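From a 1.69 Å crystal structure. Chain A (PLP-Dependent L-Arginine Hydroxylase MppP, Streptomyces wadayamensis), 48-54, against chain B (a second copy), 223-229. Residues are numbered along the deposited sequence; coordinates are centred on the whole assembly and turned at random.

Chain A (48-54) LWAESEQ
Chain B 223-229: WPTLDLK

Residues 48–54 of chain A form a continuous stretch of helix that begins earlier in the chain. From A:Leu48 to A:Glu53, phi lies between -58° and -73° and psi between -28° and -47°; A:Gln54 is somewhat more extended in phi, at -96/-29°. The i to i+4 pattern is clear in the bonds from A:Ser52 N to A:Leu48 O and from A:Glu53 N to A:Trp49 O, both 3.0 Å, whereas A:Gln54 N makes only weak bonds, each 3.1 Å, to A:Ala50 O and A:Glu51 O.

The facing segment of chain B, from the second copy of the protein, has no regular helix or strand. B:Trp223 (-127/150°) and B:Pro224 (-81/79°, C-gamma endo) lead through B:Thr225 (-108/25°) into a type I' turn spanning B:Thr225 to B:Leu228. Its central residues, B:Leu226 (56/39°) and B:Asp227 (66/18°), have the positive phi values that define this turn, and B:Leu228 N closes it on B:Thr225 O at 2.9 Å. The side chain of B:Thr225 (chi1 p) adds a second tie, with OG1 donating to B:Leu228 O at 2.7 Å. B:Leu228 (-85/117°) and B:Lys229 (-165/174°) then leave the turn in extended conformations. The nearest CA atoms across the contact are those of A:Glu53 and B:Leu226, 7.2 Å apart.

No direct hydrogen bond links the stretches, which together bury 267 Å²; packing centres on A:Trp49 and B:Leu226. The CA-to-CB bond of A:Trp49 points sideways, but chi1 t (-170°) and chi2 of -67° bring the end of its indole nearer to chain B. The turn directs the CA-to-CB bond of B:Leu226 toward the helix, and its mt rotamer (-56°, 174°) sets CD1 over one indole face. CD1 of B:Leu226 lies 3.5 Å from the centroid of the five-membered ring of A:Trp49, 10° off the ring normal, a CH-pi contact with the electron-rich ring, held largely by dispersion. The same CD1 of B:Leu226 is 3.6 Å from CB of A:Ser52, whose m rotamer lets OG donate to A:Leu48 O at 2.9 Å, satisfying the hydroxyl within its own helix. The other methyl, CD2 of B:Leu226, lies 3.9 Å from CG of A:Glu53, an aliphatic contact.

Farther along the indole, CD1 of B:Leu228 (mt, -62°, 166°) makes an apolar contact with CZ3 of A:Trp49 at 3.8 Å, and CA of B:Thr225 comes within 3.8 Å of CZ2 of A:Trp49. At the ring edge, O of B:Pro224 lies near the indole plane, 3.6 Å from CZ2 of A:Trp49.

Polar bridging falls to one water. The O atom of water 1 accepts from A:Trp49 NE1 at 3.0 Å and donates to A:Glu53 OE1 at 2.7 Å and to B:Pro224 O at 2.8 Å. The A:Glu53 rotamer (chi1 m, chi2 t, chi3 117°) brings its carboxylate to this site, so the water supplies the indole NH with an acceptor while joining the helix to the chain B backbone.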

ATOM      1  N   LEU A  48     -11.780 -19.014   3.937  1.00 22.85           N
ATOM      2  CA  LEU A  48     -11.125 -17.839   4.506  1.00 26.18           C
ATOM      3  C   LEU A  48     -11.852 -16.554   4.138  1.00 22.42           C
ATOM      4  O   LEU A  48     -11.916 -15.612   4.942  1.00 21.17           O
ATOM      5  CB  LEU A  48      -9.679 -17.758   4.029  1.00 29.06           C
ATOM      6  CG  LEU A  48      -8.686 -18.782   4.546  1.00 37.96           C
ATOM      7  CD1 LEU A  48      -7.285 -18.327   4.099  1.00 46.70           C
ATOM      8  CD2 LEU A  48      -8.741 -18.895   6.046  1.00 34.93           C
ATOM      9  N   TRP A  49     -12.426 -16.495   2.934  1.00 23.09           N
ATOM     10  CA  TRP A  49     -13.242 -15.343   2.552  1.00 21.56           C
ATOM     11  C   TRP A  49     -14.453 -15.204   3.462  1.00 21.19           C
ATOM     12  O   TRP A  49     -14.744 -14.124   3.976  1.00 20.88           O
ATOM     13  CB  TRP A  49     -13.676 -15.476   1.087  1.00 22.84           C
ATOM     14  CG  TRP A  49     -14.316 -14.234   0.551  1.00 22.44           C
ATOM     15  CD1 TRP A  49     -15.510 -13.698   0.922  1.00 21.41           C
ATOM     16  CD2 TRP A  49     -13.770 -13.355  -0.439  1.00 20.97           C
ATOM     17  NE1 TRP A  49     -15.744 -12.533   0.229  1.00 22.93           N
ATOM     18  CE2 TRP A  49     -14.696 -12.306  -0.619  1.00 24.01           C
ATOM     19  CE3 TRP A  49     -12.603 -13.365  -1.191  1.00 24.44           C
ATOM     20  CZ2 TRP A  49     -14.485 -11.259  -1.523  1.00 24.30           C
ATOM     21  CZ3 TRP A  49     -12.382 -12.314  -2.093  1.00 24.60           C
ATOM     22  CH2 TRP A  49     -13.327 -11.289  -2.252  1.00 20.13           C
ATOM     23  N   ALA A  50     -15.166 -16.310   3.709  1.00 21.28           N
ATOM     24  CA  ALA A  50     -16.316 -16.237   4.597  1.00 21.75           C
ATOM     25  C   ALA A  50     -15.909 -15.822   6.001  1.00 21.57           C
ATOM     26  O   ALA A  50     -16.617 -15.050   6.662  1.00 23.20           O
ATOM     27  CB  ALA A  50     -17.036 -17.591   4.607  1.00 23.22           C
ATOM     28  N   GLU A  51     -14.785 -16.348   6.492  1.00 21.42           N
ATOM     29  CA  GLU A  51     -14.291 -15.936   7.805  1.00 23.63           C
ATOM     30  C   GLU A  51     -14.049 -14.433   7.846  1.00 22.93           C
ATOM     31  O   GLU A  51     -14.420 -13.755   8.813  1.00 22.78           O
ATOM     32  CB  GLU A  51     -12.996 -16.674   8.148  1.00 22.92           C
ATOM     33  CG  GLU A  51     -12.507 -16.340   9.551  1.00 26.91           C
ATOM     34  CD  GLU A  51     -11.171 -16.963   9.912  1.00 30.90           C
ATOM     35  OE1 GLU A  51     -10.650 -17.793   9.145  1.00 29.23           O
ATOM     36  OE2 GLU A  51     -10.658 -16.627  10.994  1.00 34.49           O
ATOM     37  N   SER A  52     -13.477 -13.897   6.779  1.00 23.33           N
ATOM     38  CA  SER A  52     -13.120 -12.477   6.740  1.00 21.83           C
ATOM     39  C   SER A  52     -14.344 -11.581   6.628  1.00 26.06           C
ATOM     40  O   SER A  52     -14.309 -10.422   7.071  1.00 30.22           O
ATOM     41  CB  SER A  52     -12.174 -12.221   5.567  1.00 23.64           C
ATOM     42  OG  SER A  52     -11.000 -12.982   5.683  1.00 26.04           O
ATOM     43  N   GLU A  53     -15.428 -12.074   6.034  1.00 25.46           N
ATOM     44  CA  GLU A  53     -16.677 -11.329   6.041  1.00 22.33           C
ATOM     45  C   GLU A  53     -17.329 -11.337   7.409  1.00 33.06           C
ATOM     46  O   GLU A  53     -18.035 -10.386   7.760  1.00 36.08           O
ATOM     47  CB  GLU A  53     -17.681 -11.905   5.039  1.00 29.75           C
ATOM     48  CG  GLU A  53     -17.308 -11.826   3.617  1.00 29.42           C
ATOM     49  CD  GLU A  53     -18.348 -12.490   2.713  1.00 49.69           C
ATOM     50  OE1 GLU A  53     -18.957 -11.787   1.878  1.00 56.80           O
ATOM     51  OE2 GLU A  53     -18.558 -13.716   2.846  1.00 48.08           O
ATOM     52  N   GLN A  54     -17.164 -12.423   8.172  1.00 23.42           N
ATOM     53  CA  GLN A  54     -17.965 -12.607   9.362  1.00 23.50           C
ATOM     54  C   GLN A  54     -17.298 -12.147  10.647  1.00 23.30           C
ATOM     55  O   GLN A  54     -18.005 -11.793  11.595  1.00 31.51           O
ATOM     56  CB  GLN A  54     -18.334 -14.090   9.508  1.00 30.70           C
ATOM     57  CG  GLN A  54     -19.318 -14.595   8.463  1.00 40.93           C
ATOM     58  CD  GLN A  54     -20.719 -14.012   8.630  1.00 50.56           C
ATOM     59  OE1 GLN A  54     -21.145 -13.677   9.738  1.00 56.90           O
ATOM     60  NE2 GLN A  54     -21.441 -13.899   7.525  1.00 59.03           N
TER
ATOM     61  N   TRP B 223     -17.222  -2.703  -4.925  1.00 23.32           N
ATOM     62  CA  TRP B 223     -17.642  -4.069  -4.687  1.00 23.98           C
ATOM     63  C   TRP B 223     -17.107  -4.557  -3.352  1.00 23.73           C
ATOM     64  O   TRP B 223     -16.009  -4.155  -2.930  1.00 22.39           O
ATOM     65  CB  TRP B 223     -17.123  -4.998  -5.786  1.00 24.61           C
ATOM     66  CG  TRP B 223     -17.478  -4.608  -7.149  1.00 24.79           C
ATOM     67  CD1 TRP B 223     -18.731  -4.448  -7.651  1.00 26.82           C
ATOM     68  CD2 TRP B 223     -16.570  -4.324  -8.222  1.00 25.00           C
ATOM     69  NE1 TRP B 223     -18.667  -4.107  -8.976  1.00 28.75           N
ATOM     70  CE2 TRP B 223     -17.348  -4.035  -9.353  1.00 21.66           C
ATOM     71  CE3 TRP B 223     -15.174  -4.317  -8.338  1.00 25.32           C
ATOM     72  CZ2 TRP B 223     -16.792  -3.714 -10.584  1.00 26.63           C
ATOM     73  CZ3 TRP B 223     -14.619  -4.002  -9.573  1.00 23.33           C
ATOM     74  CH2 TRP B 223     -15.431  -3.708 -10.679  1.00 25.67           C
ATOM     75  N   PRO B 224     -17.822  -5.469  -2.700  1.00 21.27           N
ATOM     76  CA  PRO B 224     -17.386  -6.012  -1.399  1.00 19.67           C
ATOM     77  C   PRO B 224     -16.333  -7.102  -1.556  1.00 23.48           C
ATOM     78  O   PRO B 224     -16.574  -8.307  -1.421  1.00 24.68           O
ATOM     79  CB  PRO B 224     -18.687  -6.552  -0.801  1.00 22.81           C
ATOM     80  CG  PRO B 224     -19.507  -6.917  -1.970  1.00 28.23           C
ATOM     81  CD  PRO B 224     -19.171  -5.956  -3.066  1.00 24.16           C
ATOM     82  N   THR B 225     -15.102  -6.650  -1.790  1.00 20.20           N
ATOM     83  CA  THR B 225     -13.970  -7.527  -2.044  1.00 20.04           C
ATOM     84  C   THR B 225     -12.980  -7.575  -0.879  1.00 19.69           C
ATOM     85  O   THR B 225     -11.812  -7.936  -1.075  1.00 20.38           O
ATOM     86  CB  THR B 225     -13.233  -7.088  -3.295  1.00 20.32           C
ATOM     87  OG1 THR B 225     -12.767  -5.748  -3.099  1.00 21.17           O
ATOM     88  CG2 THR B 225     -14.130  -7.124  -4.529  1.00 25.15           C
ATOM     89  N   LEU B 226     -13.441  -7.290   0.336  1.00 19.66           N
ATOM     90  CA  LEU B 226     -12.601  -7.399   1.537  1.00 18.88           C
ATOM     91  C   LEU B 226     -11.355  -6.555   1.363  1.00 20.60           C
ATOM     92  O   LEU B 226     -10.262  -6.948   1.766  1.00 19.66           O
ATOM     93  CB  LEU B 226     -12.210  -8.848   1.848  1.00 19.59           C
ATOM     94  CG  LEU B 226     -13.381  -9.826   2.008  1.00 21.71           C
ATOM     95  CD1 LEU B 226     -12.851 -11.217   2.155  1.00 23.07           C
ATOM     96  CD2 LEU B 226     -14.220  -9.443   3.207  1.00 23.94           C
ATOM     97  N   ASP B 227     -11.532  -5.390   0.749  1.00 19.57           N
ATOM     98  CA  ASP B 227     -10.446  -4.435   0.552  1.00 20.09           C
ATOM     99  C   ASP B 227      -9.360  -4.953  -0.386  1.00 20.66           C
ATOM    100  O   ASP B 227      -8.231  -4.449  -0.358  1.00 21.06           O
ATOM    101  CB  ASP B 227      -9.810  -4.049   1.895  1.00 25.33           C
ATOM    102  CG  ASP B 227     -10.589  -2.978   2.630  1.00 64.50           C
ATOM    103  OD1 ASP B 227     -11.840  -3.041   2.642  1.00 81.89           O
ATOM    104  OD2 ASP B 227      -9.939  -2.085   3.219  1.00 57.85           O
ATOM    105  N   LEU B 228      -9.655  -5.974  -1.190  1.00 18.93           N
ATOM    106  CA  LEU B 228      -8.771  -6.414  -2.253  1.00 17.57           C
ATOM    107  C   LEU B 228      -9.069  -5.538  -3.459  1.00 21.23           C
ATOM    108  O   LEU B 228     -10.190  -5.535  -3.967  1.00 21.81           O
ATOM    109  CB  LEU B 228      -9.001  -7.888  -2.565  1.00 19.46           C
ATOM    110  CG  LEU B 228      -8.687  -8.795  -1.368  1.00 19.06           C
ATOM    111  CD1 LEU B 228      -9.270 -10.164  -1.636  1.00 23.22           C
ATOM    112  CD2 LEU B 228      -7.199  -8.899  -1.085  1.00 19.84           C
ATOM    113  N   LYS B 229      -8.083  -4.774  -3.901  1.00 17.60           N
ATOM    114  CA  LYS B 229      -8.369  -3.642  -4.764  1.00 17.07           C
ATOM    115  C   LYS B 229      -7.077  -3.164  -5.407  1.00 18.37           C
ATOM    116  O   LYS B 229      -5.981  -3.614  -5.065  1.00 17.82           O
ATOM    117  CB  LYS B 229      -8.986  -2.508  -3.955  1.00 21.32           C
ATOM    118  CG  LYS B 229      -8.008  -1.929  -2.916  1.00 16.93           C
ATOM    119  CD  LYS B 229      -8.662  -1.251  -1.751  1.00 18.91           C
ATOM    120  CE  LYS B 229      -7.603  -0.901  -0.703  1.00 20.45           C
ATOM    121  NZ  LYS B 229      -8.227  -0.104   0.383  1.00 20.28           N
TER
HETATM  122  O   HOH W   1     -17.314 -10.000   0.640  1.00 28.53           O